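Local coordinates for RIM-binding protein, isoform F (Drosophila melanogaster, PDB 6Q9M) that probably serves as an active-zone scaffold coupling synaptic vesicle recruitment to release sites, and contains a central array of fibronectin type III domains, at residues P9-L14 with A90-I95; K22-G27 with E65-T70; S127-V132 with V165-L170; P157-R162 with F201-K206; D210-I215 with V228-V233. One frame throughout, in Å; residues are numbered along the deposited sequence.

Contact 1 (P9-L14 with A90-I95); sequences PAPKHL and AACTMI
Pro11 brings the one ring of this contact, a pyrrolidine and not an aromatic, and Cys92 meets it along its CB and CD atoms: Cys92 SG lies 3.8 Å from Pro11 CB, and Cys92 CB 3.9 Å from Pro11 CD. Pro11 also rests on Trp28, Val77 and Ser79, and is buried. One step back, the two methyls Ala10 CB and Ala91 CB touch at 3.5 Å. Three residues on comes Leu14. Its CG stands anti to the backbone N (chi1 -178°), and from there CD2 reaches Met94 CG at 3.7 Å and sits equally near Thr93 CA. The Met94 chain is extended beyond CG, and its SD comes to 3.9 Å from Leu14 CG. The sulfur of Cys92 also lies 3.8 Å from Leu14 CB, so it touches both Pro11 and Leu14. An alanine at Leu14 would keep that CB contact but would probably leave a gap beside Met94 and the backbone of Thr93. No clear hydrogen bond crosses here; Cys92 and Met94 pair by backbone with strand 73-81, and Lys12 with Ser29. The two segments run in nearly the same direction, 17° apart. They lie on the first and last strands of a fibronectin type III sandwich, A of one sheet and G of the other, meeting through side chains in the domain core.

Contact 2 (K22-G27 with E65-T70); sequences KSVLIG and EGVDST
Lys22 O takes the N-H of Val67 in an odd way. The bond is straight at the hydrogen (Val67 N to Lys22 O 2.9 Å, 177°), yet the donor stands well above the carbonyl plane, 62° out of it. It is the one clear hydrogen bond between the segments. Val67 O turns back toward segment 22-27 and receives a CA-H contact from Lys22 CA at 3.2 Å, so the two residues touch through both backbones. Gly66, with a positive phi that favours glycine, lies at the bend just before Val67.

Side chains add less. Glu65 is bent at chi2 (-76°), which brings CD toward Ser23; its OE2 then comes 3.7 Å from Ser23 CB. Lys22 NZ hangs 4.2 Å from that same Glu65 OE2, near enough for some attraction between opposite charges but beyond a salt bridge, and both residues are exposed. On the buried side Val24 CG2 and Val67 CG2 only just meet, at 4.5 Å; Val24 also touches Leu16, Ile64 and Ile75, and Val67 touches His73.

Past the crossing, Asp68 OD1 accepts the N-H of Thr70 at 2.9 Å from above its carboxylate plane, closing an Asx turn, with a weak bond from Thr70 OG1 besides. Asp68 OD2 holds Arg71 in a salt bridge. In the fibronectin type III sandwich this is the end where strand B starts and the chain leaves strand E for the E-F loop.

Contact 3 (S127-V132 with V165-L170); sequences SNHQHV and VRAKHL
His129 and Leu170 cross obliquely, with Leu170 CB over one face of the imidazole. Leu170 CB stands 4.2 Å from the ring centroid, a CH-pi contact shifted toward the rim, and Leu170 CD2 closes on His129 NE2 at 3.3 Å. Leu170 CG lies between its own backbone N and carbonyl carbon (chi1 76°), which leaves CG 4.1 Å from His129 CE1. Lys168 O comes to 3.2 Å from His129 CD2, at a slant to the ring.

Val132 and Arg166 behave differently: they lie side by side and point the same way. The arginine chain runs extended from CG to NE, and its guanidinium is overlaid on one face by Val132 CG1, 3.8 Å from CZ of Arg166. Its NH2 then goes on to a salt bridge with Glu139, so the group is steadied both by the valine and by a charge.

His131 and Ala167 project to the opposite face of the sheet from this pair. Ala167 CB sits 3.5 Å from His131 CE1, approaching the ring at a slant, while the ring packs edge-to-face with Trp122.

Antiparallel backbone bonds set this register: Val132 N to Arg166 O at 2.8 Å, Arg166 N to Val132 O, and Lys168 N to Gln130 O. Strand 131-135 is thus held between 160-167 on this flank and 138-143 on the other, with strand 198-202 beyond 160-167.

Contact 4 (P157-R162 with F201-K206); sequences PSTQYR and FRTLTK
Thr203 and Thr159 make the tight middle of this contact. Thr203 OG1 accepts the N-H of Thr159 at 2.9 Å, and the same hydroxyl bonds to Ala156 O, so two partners grip it. Thr203 N returns a bond to Thr159 O at 2.8 Å, and Ser158 N reaches Leu204 O at 2.9 Å. Further along, Tyr161 and Phe201 exchange a pair of backbone bonds. On the side of the sheet they share, Tyr161 CB rests over the face of the Phe201 ring, 4.2 Å from its centroid, while the two rings sit oblique to each other with their planes 36° apart. Thr203 CG2 touches the edge of the tyrosine ring at CE2, 3.7 Å away.

The outer side is looser. Gln160 and Arg202 run side by side on the exposed face, but Gln160 NE2 stands 2.8 Å from Arg202 NH2, donor against donor, so the modelled placing of these groups is doubtful. Lys206 crosses Pro157 at about a right angle and is poorly ordered.

Strand pairing ends at Arg202, yet the bonding continues: Thr203 OG1 and Leu204 O go on pairing with Thr159 N and Ser158 N after the strand has ended, consistent with polar bonds holding the departing chain.

Contact 5 (D210-I215 with V228-V233); sequences DPPQEI and VTWQPV
Pro212 is the bump here, and the pyrrole side of Trp230 helps form the hollow. Pro212 CB lies 3.6 Å from Trp230 CD1 and 3.5 Å from Gln231 O. Trp230 CG sits between the backbone N and the carbonyl carbon (chi1 60°), which puts CG 3.9 Å from Pro212 CB; the ring meets Tyr245 edge-to-face. An alanine in place of Trp230 would probably leave Pro212 with a gap on the indole side and Tyr245 without its aromatic partner.

Val233 CG1 is the smaller bump, 3.7 Å from Asp210 O; at the other end Ile215 CA makes a CA-H...O contact of 3.3 Å with Thr229 O. Between them Gln231 N gives Gln213 O a straight bond of 2.8 Å. Glu214, with a positive phi of 54°, turns the corner of the chain, and its OE1 comes to 3.9 Å from Gln231 CB.

Beyond the corner the chain enters strand 215-219, neighbour of 225-231, whose other flank is strand 264-268. Pro212 and Val233 both reach Thr284 on strand 283-286, and Ile215 packs against Ile282 and Ile297.

Contacts 1 and 2 belong to the first domain: their centres lie 17 Å apart and they touch where Leu14 and Met94 pack on Ile26. Contact 3, in the second domain, meets contact 1 directly, centres 13 Å apart, through probable hydrogen bonds between Thr93 N and Ser127 OG and from Asn128 ND2 to Leu14 O. Contacts 3 and 4, about 27 Å apart between centres, use opposite ends of strand 160-167. Contact 4 touches contact 5, centres 16 Å apart, through a probable hydrogen bond of 2.7 Å between Thr205 OG1 and Asp210 OD1. Contacts 2 and 5, about 45 Å apart between centres, lie on opposite sides of the chain's centre.

Contact 1 (P9-L14 with A90-I95)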
# COMPACT_ATOMS: atom_id res chain seq x y z
N PRO A 9 -12.65 -13.03 1.19
CA PRO A 9 -13.01 -12.58 2.54
C PRO A 9 -12.00 -13.04 3.58
O PRO A 9 -11.43 -14.13 3.49
CB PRO A 9 -14.39 -13.21 2.77
CG PRO A 9 -14.93 -13.44 1.42
CD PRO A 9 -13.76 -13.73 0.53
N ALA A 10 -11.80 -12.20 4.60
CA ALA A 10 -10.72 -12.35 5.55
C ALA A 10 -11.25 -12.61 6.96
O ALA A 10 -12.38 -12.24 7.30
CB ALA A 10 -9.85 -11.09 5.54
N PRO A 11 -10.44 -13.24 7.82
CA PRO A 11 -10.88 -13.47 9.20
C PRO A 11 -11.05 -12.16 9.95
O PRO A 11 -10.54 -11.12 9.54
CB PRO A 11 -9.75 -14.32 9.82
CG PRO A 11 -8.86 -14.73 8.66
CD PRO A 11 -9.03 -13.62 7.63
N LYS A 12 -11.81 -12.21 11.03
CA LYS A 12 -12.12 -11.04 11.84
C LYS A 12 -11.84 -11.34 13.31
O LYS A 12 -11.63 -12.48 13.71
CB LYS A 12 -13.58 -10.59 11.65
CG LYS A 12 -14.04 -10.61 10.18
CD LYS A 12 -15.58 -10.60 10.05
CE LYS A 12 -16.26 -9.93 11.23
NZ LYS A 12 -17.64 -9.43 10.91
N HIS A 13 -11.86 -10.28 14.12
CA HIS A 13 -11.78 -10.38 15.58
C HIS A 13 -10.52 -11.12 16.02
O HIS A 13 -10.54 -11.90 16.99
CB HIS A 13 -13.04 -11.02 16.15
CG HIS A 13 -14.28 -10.22 15.87
ND1 HIS A 13 -15.21 -10.60 14.92
CD2 HIS A 13 -14.72 -9.05 16.38
CE1 HIS A 13 -16.19 -9.71 14.89
NE2 HIS A 13 -15.91 -8.76 15.76
N LEU A 14 -9.41 -10.84 15.34
CA LEU A 14 -8.11 -11.33 15.76
C LEU A 14 -7.81 -10.89 17.19
O LEU A 14 -7.91 -9.71 17.52
CB LEU A 14 -7.05 -10.81 14.80
CG LEU A 14 -5.62 -11.25 15.06
CD1 LEU A 14 -5.60 -12.75 15.27
CD2 LEU A 14 -4.69 -10.83 13.92
N ALA A 90 -3.19 -7.29 5.72
CA ALA A 90 -3.73 -6.02 6.22
C ALA A 90 -5.18 -6.11 6.63
O ALA A 90 -5.68 -5.18 7.29
CB ALA A 90 -3.60 -4.92 5.16
N ALA A 91 -5.89 -7.17 6.24
CA ALA A 91 -7.28 -7.32 6.65
C ALA A 91 -7.43 -8.00 7.99
O ALA A 91 -8.45 -7.82 8.64
CB ALA A 91 -8.06 -8.09 5.60
N CYS A 92 -6.44 -8.78 8.42
CA CYS A 92 -6.52 -9.47 9.71
C CYS A 92 -5.11 -9.46 10.30
O CYS A 92 -4.32 -10.38 10.05
CB CYS A 92 -7.07 -10.88 9.58
SG CYS A 92 -7.53 -11.61 11.16
N THR A 93 -4.82 -8.44 11.10
CA THR A 93 -3.47 -8.25 11.59
C THR A 93 -3.48 -7.48 12.89
O THR A 93 -4.38 -6.68 13.16
CB THR A 93 -2.59 -7.54 10.58
OG1 THR A 93 -1.22 -7.72 10.96
CG2 THR A 93 -2.91 -6.03 10.55
N MET A 94 -2.46 -7.75 13.71
CA MET A 94 -2.28 -7.02 14.96
C MET A 94 -0.82 -7.08 15.38
O MET A 94 -0.09 -8.03 15.05
CB MET A 94 -3.17 -7.57 16.08
CG MET A 94 -2.78 -8.98 16.52
SD MET A 94 -3.68 -9.54 18.00
CE MET A 94 -2.96 -11.17 18.22
N ILE A 95 -0.39 -6.07 16.11
CA ILE A 95 0.97 -5.99 16.62
C ILE A 95 0.94 -6.18 18.12
O ILE A 95 0.07 -5.62 18.81
CB ILE A 95 1.61 -4.64 16.24
CG1 ILE A 95 1.65 -4.50 14.72
CG2 ILE A 95 3.00 -4.55 16.83
CD1 ILE A 95 2.00 -3.10 14.26

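Contact 2 (K22-G27 with E65-T70)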
# COMPACT_ATOMS: atom_id res chain seq x y z
N LYS A 22 8.10 -17.47 25.17
CA LYS A 22 8.42 -17.58 23.76
C LYS A 22 7.28 -18.17 22.94
O LYS A 22 7.50 -18.85 21.92
CB LYS A 22 9.70 -18.37 23.52
CG LYS A 22 10.06 -19.49 24.48
CD LYS A 22 9.32 -20.76 24.26
CE LYS A 22 9.68 -21.82 25.31
NZ LYS A 22 8.82 -23.00 25.24
N SER A 23 6.04 -17.89 23.33
CA SER A 23 4.88 -18.37 22.59
C SER A 23 3.69 -17.46 22.88
O SER A 23 3.70 -16.69 23.85
CB SER A 23 4.55 -19.82 22.96
OG SER A 23 4.30 -19.97 24.35
N VAL A 24 2.69 -17.51 21.99
CA VAL A 24 1.46 -16.73 22.13
C VAL A 24 0.28 -17.59 21.71
O VAL A 24 0.39 -18.42 20.80
CB VAL A 24 1.47 -15.41 21.33
CG1 VAL A 24 2.45 -14.41 21.90
CG2 VAL A 24 1.73 -15.67 19.85
N LEU A 25 -0.86 -17.39 22.38
CA LEU A 25 -2.12 -18.02 22.02
C LEU A 25 -3.09 -16.97 21.48
O LEU A 25 -3.34 -15.96 22.15
CB LEU A 25 -2.70 -18.72 23.24
CG LEU A 25 -4.05 -19.41 23.11
CD1 LEU A 25 -3.93 -20.68 22.29
CD2 LEU A 25 -4.61 -19.72 24.49
N ILE A 26 -3.60 -17.19 20.27
CA ILE A 26 -4.47 -16.25 19.59
C ILE A 26 -5.78 -16.93 19.22
O ILE A 26 -5.88 -18.16 19.14
CB ILE A 26 -3.85 -15.65 18.31
CG1 ILE A 26 -3.79 -16.73 17.23
CG2 ILE A 26 -2.51 -14.99 18.59
CD1 ILE A 26 -3.18 -16.25 15.93
N GLY A 27 -6.78 -16.09 18.97
CA GLY A 27 -8.06 -16.55 18.47
C GLY A 27 -8.57 -15.59 17.42
O GLY A 27 -8.11 -14.45 17.32
N GLU A 65 4.46 -21.14 18.54
CA GLU A 65 5.75 -21.28 19.19
C GLU A 65 6.79 -20.40 18.52
O GLU A 65 6.56 -19.80 17.47
CB GLU A 65 6.18 -22.74 19.17
CG GLU A 65 5.22 -23.65 19.90
CD GLU A 65 5.36 -23.54 21.40
OE1 GLU A 65 4.51 -24.11 22.12
OE2 GLU A 65 6.32 -22.87 21.86
N GLY A 66 7.96 -20.31 19.16
CA GLY A 66 9.05 -19.49 18.67
C GLY A 66 8.67 -18.04 18.44
O GLY A 66 8.89 -17.52 17.34
N VAL A 67 8.07 -17.38 19.43
CA VAL A 67 7.74 -15.96 19.33
C VAL A 67 8.25 -15.29 20.59
O VAL A 67 7.62 -15.36 21.65
CB VAL A 67 6.23 -15.73 19.16
CG1 VAL A 67 5.96 -14.25 18.88
CG2 VAL A 67 5.70 -16.59 18.05
N ASP A 68 9.38 -14.59 20.47
CA ASP A 68 10.06 -14.01 21.63
C ASP A 68 9.20 -12.91 22.25
O ASP A 68 8.61 -12.08 21.56
CB ASP A 68 11.42 -13.45 21.20
CG ASP A 68 12.35 -13.22 22.37
OD1 ASP A 68 11.89 -12.81 23.46
OD2 ASP A 68 13.57 -13.45 22.21
N SER A 69 9.14 -12.91 23.58
CA SER A 69 8.35 -11.92 24.30
C SER A 69 9.03 -10.55 24.32
O SER A 69 8.34 -9.52 24.28
CB SER A 69 8.08 -12.39 25.73
OG SER A 69 7.08 -11.61 26.36
N THR A 70 10.37 -10.52 24.37
CA THR A 70 11.09 -9.25 24.51
C THR A 70 10.92 -8.35 23.29
O THR A 70 10.95 -7.13 23.43
CB THR A 70 12.57 -9.51 24.79
OG1 THR A 70 13.19 -10.09 23.63
CG2 THR A 70 12.75 -10.45 25.99

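Contact 3 (S127-V132 with V165-L170)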
# COMPACT_ATOMS: atom_id res chain seq x y z
N SER A 127 -6.37 -4.58 13.03
CA SER A 127 -7.43 -4.47 12.03
C SER A 127 -8.82 -4.64 12.62
O SER A 127 -9.78 -4.74 11.85
CB SER A 127 -7.19 -5.49 10.93
OG SER A 127 -7.12 -6.78 11.50
N ASN A 128 -8.94 -4.67 13.94
CA ASN A 128 -10.24 -4.59 14.60
C ASN A 128 -10.74 -3.16 14.74
O ASN A 128 -11.89 -2.97 15.12
CB ASN A 128 -10.18 -5.22 16.01
CG ASN A 128 -9.88 -6.72 15.99
OD1 ASN A 128 -10.52 -7.50 15.28
ND2 ASN A 128 -8.91 -7.12 16.79
N HIS A 129 -9.90 -2.17 14.46
CA HIS A 129 -10.26 -0.77 14.63
C HIS A 129 -10.89 -0.19 13.38
O HIS A 129 -10.51 -0.54 12.25
CB HIS A 129 -9.02 0.08 14.97
CG HIS A 129 -8.48 -0.15 16.34
ND1 HIS A 129 -8.09 -1.39 16.78
CD2 HIS A 129 -8.26 0.70 17.36
CE1 HIS A 129 -7.66 -1.29 18.03
NE2 HIS A 129 -7.75 -0.03 18.40
N GLN A 130 -11.81 0.74 13.58
CA GLN A 130 -12.20 1.62 12.48
C GLN A 130 -11.05 2.56 12.15
O GLN A 130 -10.24 2.93 13.02
CB GLN A 130 -13.44 2.41 12.85
CG GLN A 130 -14.64 1.55 13.18
CD GLN A 130 -15.89 2.38 13.37
OE1 GLN A 130 -16.67 2.57 12.44
NE2 GLN A 130 -16.08 2.89 14.58
N HIS A 131 -10.99 2.98 10.90
CA HIS A 131 -9.96 3.91 10.47
C HIS A 131 -10.61 5.10 9.78
O HIS A 131 -11.65 4.97 9.12
CB HIS A 131 -8.94 3.23 9.57
CG HIS A 131 -8.12 2.21 10.28
ND1 HIS A 131 -7.02 2.54 11.05
CD2 HIS A 131 -8.24 0.86 10.35
CE1 HIS A 131 -6.49 1.44 11.55
NE2 HIS A 131 -7.21 0.41 11.15
N VAL A 132 -9.97 6.26 9.93
CA VAL A 132 -10.46 7.53 9.41
C VAL A 132 -9.47 8.02 8.37
O VAL A 132 -8.28 8.17 8.66
CB VAL A 132 -10.62 8.56 10.54
CG1 VAL A 132 -10.81 9.93 9.96
CG2 VAL A 132 -11.80 8.21 11.42
N VAL A 165 -4.13 8.42 7.73
CA VAL A 165 -5.05 7.40 8.22
C VAL A 165 -4.81 7.19 9.71
O VAL A 165 -3.66 7.07 10.14
CB VAL A 165 -4.90 6.08 7.46
CG1 VAL A 165 -5.89 5.04 8.00
CG2 VAL A 165 -5.12 6.29 5.97
N ARG A 166 -5.87 7.18 10.50
CA ARG A 166 -5.72 6.98 11.93
C ARG A 166 -6.83 6.02 12.39
O ARG A 166 -7.89 5.90 11.77
CB ARG A 166 -5.64 8.40 12.58
CG ARG A 166 -6.69 9.40 12.01
CD ARG A 166 -6.79 10.48 13.01
NE ARG A 166 -7.97 11.35 13.06
CZ ARG A 166 -9.27 11.11 13.26
NH1 ARG A 166 -9.71 10.04 13.98
NH2 ARG A 166 -10.06 12.18 13.10
N ALA A 167 -6.52 5.27 13.44
CA ALA A 167 -7.46 4.30 14.00
C ALA A 167 -8.29 4.95 15.09
O ALA A 167 -7.73 5.57 16.00
CB ALA A 167 -6.72 3.09 14.58
N LYS A 168 -9.61 4.85 14.99
CA LYS A 168 -10.42 5.29 16.11
C LYS A 168 -10.49 4.18 17.14
O LYS A 168 -10.42 2.99 16.80
CB LYS A 168 -11.82 5.71 15.65
CG LYS A 168 -12.52 6.63 16.66
CD LYS A 168 -11.61 7.78 17.13
CE LYS A 168 -11.73 8.03 18.64
NZ LYS A 168 -10.58 8.80 19.20
N HIS A 169 -10.59 4.56 18.42
CA HIS A 169 -10.42 3.59 19.50
C HIS A 169 -11.56 2.57 19.52
O HIS A 169 -12.71 2.88 19.19
CB HIS A 169 -10.33 4.30 20.85
CG HIS A 169 -9.60 3.53 21.91
ND1 HIS A 169 -9.24 2.20 21.76
CD2 HIS A 169 -9.15 3.89 23.14
CE1 HIS A 169 -8.61 1.78 22.84
NE2 HIS A 169 -8.54 2.79 23.70
N LEU A 170 -11.23 1.34 19.92
CA LEU A 170 -12.17 0.23 19.94
C LEU A 170 -12.95 0.21 21.25
O LEU A 170 -12.37 0.36 22.33
CB LEU A 170 -11.43 -1.11 19.73
CG LEU A 170 -10.60 -1.79 20.84
CD1 LEU A 170 -10.36 -3.27 20.52
CD2 LEU A 170 -9.27 -1.08 21.09

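Contact 4 (P157-R162 with F201-K206)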
# COMPACT_ATOMS: atom_id res chain seq x y z
N PRO A 157 -7.80 18.44 -10.43
CA PRO A 157 -6.67 17.90 -11.21
C PRO A 157 -5.39 18.66 -10.91
O PRO A 157 -5.40 19.81 -10.46
CB PRO A 157 -7.11 18.10 -12.67
CG PRO A 157 -8.41 18.89 -12.63
CD PRO A 157 -8.62 19.37 -11.23
N SER A 158 -4.27 17.99 -11.16
CA SER A 158 -2.94 18.59 -11.05
C SER A 158 -2.71 19.27 -9.70
O SER A 158 -2.09 20.33 -9.60
CB SER A 158 -2.70 19.59 -12.19
OG SER A 158 -1.33 19.65 -12.51
N THR A 159 -3.19 18.63 -8.63
CA THR A 159 -3.21 19.22 -7.30
C THR A 159 -2.56 18.27 -6.31
O THR A 159 -2.71 17.05 -6.42
CB THR A 159 -4.64 19.54 -6.81
OG1 THR A 159 -5.32 20.34 -7.78
CG2 THR A 159 -4.59 20.26 -5.46
N GLN A 160 -1.84 18.85 -5.35
CA GLN A 160 -1.12 18.08 -4.36
C GLN A 160 -2.01 17.79 -3.17
O GLN A 160 -2.71 18.67 -2.67
CB GLN A 160 0.12 18.82 -3.89
CG GLN A 160 1.33 18.49 -4.71
CD GLN A 160 2.14 19.72 -5.02
OE1 GLN A 160 1.77 20.82 -4.62
NE2 GLN A 160 3.23 19.54 -5.74
N TYR A 161 -1.93 16.55 -2.68
CA TYR A 161 -2.75 16.12 -1.56
C TYR A 161 -1.88 15.34 -0.58
O TYR A 161 -0.99 14.58 -0.97
CB TYR A 161 -3.91 15.26 -2.04
CG TYR A 161 -4.95 16.05 -2.79
CD1 TYR A 161 -5.81 16.92 -2.11
CD2 TYR A 161 -5.07 15.95 -4.17
CE1 TYR A 161 -6.77 17.63 -2.79
CE2 TYR A 161 -6.02 16.68 -4.87
CZ TYR A 161 -6.87 17.52 -4.17
OH TYR A 161 -7.83 18.25 -4.83
N ARG A 162 -2.13 15.58 0.71
CA ARG A 162 -1.57 14.78 1.79
C ARG A 162 -2.72 14.05 2.47
O ARG A 162 -3.63 14.69 3.02
CB ARG A 162 -0.83 15.67 2.78
CG ARG A 162 -0.37 14.93 4.03
CD ARG A 162 0.69 15.73 4.75
NE ARG A 162 1.98 15.68 4.06
CZ ARG A 162 3.06 16.31 4.49
NH1 ARG A 162 2.99 17.03 5.61
NH2 ARG A 162 4.22 16.23 3.81
N PHE A 201 0.80 12.84 -2.74
CA PHE A 201 0.65 12.52 -4.15
C PHE A 201 0.02 13.72 -4.85
O PHE A 201 -0.45 14.66 -4.20
CB PHE A 201 -0.19 11.25 -4.35
CG PHE A 201 -1.67 11.44 -4.10
CD1 PHE A 201 -2.20 11.28 -2.82
CD2 PHE A 201 -2.53 11.75 -5.14
CE1 PHE A 201 -3.56 11.45 -2.58
CE2 PHE A 201 -3.91 11.93 -4.91
CZ PHE A 201 -4.42 11.78 -3.63
N ARG A 202 0.02 13.68 -6.18
CA ARG A 202 -0.58 14.73 -7.00
C ARG A 202 -1.59 14.13 -7.96
O ARG A 202 -1.36 13.05 -8.52
CB ARG A 202 0.48 15.48 -7.82
CG ARG A 202 -0.15 16.59 -8.67
CD ARG A 202 0.82 17.29 -9.63
NE ARG A 202 2.18 17.39 -9.13
CZ ARG A 202 2.72 18.52 -8.69
NH1 ARG A 202 2.00 19.63 -8.68
NH2 ARG A 202 3.98 18.54 -8.27
N THR A 203 -2.72 14.81 -8.16
CA THR A 203 -3.67 14.27 -9.13
C THR A 203 -3.15 14.49 -10.56
O THR A 203 -2.24 15.28 -10.80
CB THR A 203 -5.06 14.88 -8.95
OG1 THR A 203 -4.98 16.32 -8.80
CG2 THR A 203 -5.72 14.28 -7.72
N LEU A 204 -3.71 13.73 -11.50
CA LEU A 204 -3.32 13.86 -12.90
C LEU A 204 -3.89 15.16 -13.48
O LEU A 204 -4.78 15.79 -12.91
CB LEU A 204 -3.80 12.65 -13.70
CG LEU A 204 -3.36 11.26 -13.27
CD1 LEU A 204 -3.99 10.24 -14.18
CD2 LEU A 204 -1.84 11.10 -13.26
N THR A 205 -3.41 15.50 -14.67
CA THR A 205 -3.79 16.74 -15.35
C THR A 205 -4.97 16.48 -16.27
O THR A 205 -5.00 15.47 -16.99
CB THR A 205 -2.62 17.33 -16.13
OG1 THR A 205 -1.42 17.27 -15.34
CG2 THR A 205 -2.90 18.80 -16.47
N LYS A 206 -5.94 17.38 -16.24
CA LYS A 206 -7.20 17.20 -16.95
C LYS A 206 -6.99 17.07 -18.46
O LYS A 206 -7.26 16.02 -19.05
CB LYS A 206 -8.13 18.36 -16.63
CG LYS A 206 -7.47 19.73 -16.84
CD LYS A 206 -7.77 20.73 -15.73
CE LYS A 206 -6.64 21.75 -15.61
NZ LYS A 206 -5.41 21.13 -15.01

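Contact 5 (D210-I215 with V228-V233)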
# COMPACT_ATOMS: atom_id res chain seq x y z
N ASP A 210 0.97 14.26 -18.69
CA ASP A 210 1.54 14.32 -17.37
C ASP A 210 3.05 14.09 -17.41
O ASP A 210 3.53 13.25 -18.19
CB ASP A 210 0.89 13.28 -16.45
CG ASP A 210 -0.39 13.80 -15.83
OD1 ASP A 210 -0.36 14.85 -15.14
OD2 ASP A 210 -1.44 13.16 -16.06
N PRO A 211 3.80 14.82 -16.61
CA PRO A 211 5.26 14.68 -16.65
C PRO A 211 5.68 13.34 -16.07
O PRO A 211 4.94 12.74 -15.27
CB PRO A 211 5.76 15.85 -15.79
CG PRO A 211 4.55 16.24 -14.93
CD PRO A 211 3.34 15.91 -15.72
N PRO A 212 6.83 12.81 -16.47
CA PRO A 212 7.32 11.56 -15.88
C PRO A 212 7.71 11.75 -14.43
O PRO A 212 8.06 12.84 -13.98
CB PRO A 212 8.54 11.21 -16.74
CG PRO A 212 8.99 12.49 -17.31
CD PRO A 212 7.73 13.30 -17.53
N GLN A 213 7.69 10.65 -13.70
CA GLN A 213 8.10 10.62 -12.30
C GLN A 213 9.40 9.85 -12.15
O GLN A 213 9.94 9.30 -13.12
CB GLN A 213 7.00 10.01 -11.44
CG GLN A 213 5.63 10.64 -11.64
CD GLN A 213 4.68 10.31 -10.52
OE1 GLN A 213 3.57 9.83 -10.75
NE2 GLN A 213 5.11 10.56 -9.29
N GLU A 214 9.88 9.79 -10.91
CA GLU A 214 11.08 9.05 -10.54
C GLU A 214 12.27 9.45 -11.41
O GLU A 214 13.02 8.62 -11.92
CB GLU A 214 10.83 7.54 -10.61
CG GLU A 214 9.87 7.04 -9.53
CD GLU A 214 9.50 5.57 -9.71
OE1 GLU A 214 10.11 4.90 -10.57
OE2 GLU A 214 8.60 5.09 -8.99
N ILE A 215 12.44 10.76 -11.55
CA ILE A 215 13.58 11.29 -12.28
C ILE A 215 14.83 11.12 -11.44
O ILE A 215 14.87 11.49 -10.26
CB ILE A 215 13.36 12.77 -12.62
CG1 ILE A 215 12.03 12.95 -13.36
CG2 ILE A 215 14.55 13.31 -13.38
CD1 ILE A 215 10.91 13.42 -12.46
N VAL A 228 20.39 10.49 -17.47
CA VAL A 228 19.15 10.84 -16.80
C VAL A 228 18.13 9.76 -17.13
O VAL A 228 18.04 9.29 -18.27
CB VAL A 228 18.65 12.23 -17.22
CG1 VAL A 228 18.70 12.39 -18.73
CG2 VAL A 228 17.23 12.49 -16.71
N THR A 229 17.39 9.32 -16.11
CA THR A 229 16.38 8.28 -16.23
C THR A 229 15.08 8.77 -15.62
O THR A 229 15.06 9.71 -14.83
CB THR A 229 16.81 6.99 -15.53
OG1 THR A 229 16.80 7.21 -14.11
CG2 THR A 229 18.21 6.58 -15.97
N TRP A 230 13.99 8.12 -16.01
CA TRP A 230 12.66 8.47 -15.52
C TRP A 230 11.72 7.31 -15.78
O TRP A 230 12.00 6.42 -16.59
CB TRP A 230 12.13 9.74 -16.19
CG TRP A 230 12.00 9.59 -17.66
CD1 TRP A 230 10.92 9.13 -18.36
CD2 TRP A 230 13.01 9.89 -18.62
NE1 TRP A 230 11.19 9.14 -19.71
CE2 TRP A 230 12.48 9.59 -19.89
CE3 TRP A 230 14.31 10.38 -18.54
CZ2 TRP A 230 13.21 9.77 -21.05
CZ3 TRP A 230 15.02 10.57 -19.69
CH2 TRP A 230 14.48 10.26 -20.92
N GLN A 231 10.60 7.32 -15.06
CA GLN A 231 9.57 6.30 -15.24
C GLN A 231 8.66 6.66 -16.41
O GLN A 231 8.08 7.75 -16.41
CB GLN A 231 8.74 6.13 -13.97
CG GLN A 231 7.61 5.11 -14.10
CD GLN A 231 6.32 5.54 -13.41
OE1 GLN A 231 6.34 6.12 -12.33
NE2 GLN A 231 5.19 5.26 -14.05
N PRO A 232 8.52 5.79 -17.41
CA PRO A 232 7.58 6.07 -18.51
C PRO A 232 6.17 6.26 -17.96
O PRO A 232 5.82 5.73 -16.90
CB PRO A 232 7.68 4.82 -19.40
CG PRO A 232 9.00 4.19 -19.02
CD PRO A 232 9.20 4.50 -17.57
N VAL A 233 5.35 7.00 -18.70
CA VAL A 233 4.07 7.45 -18.17
C VAL A 233 3.09 6.28 -18.01
O VAL A 233 2.41 6.17 -16.99
CB VAL A 233 3.48 8.54 -19.08
CG1 VAL A 233 4.36 9.76 -19.06
CG2 VAL A 233 3.37 7.99 -20.49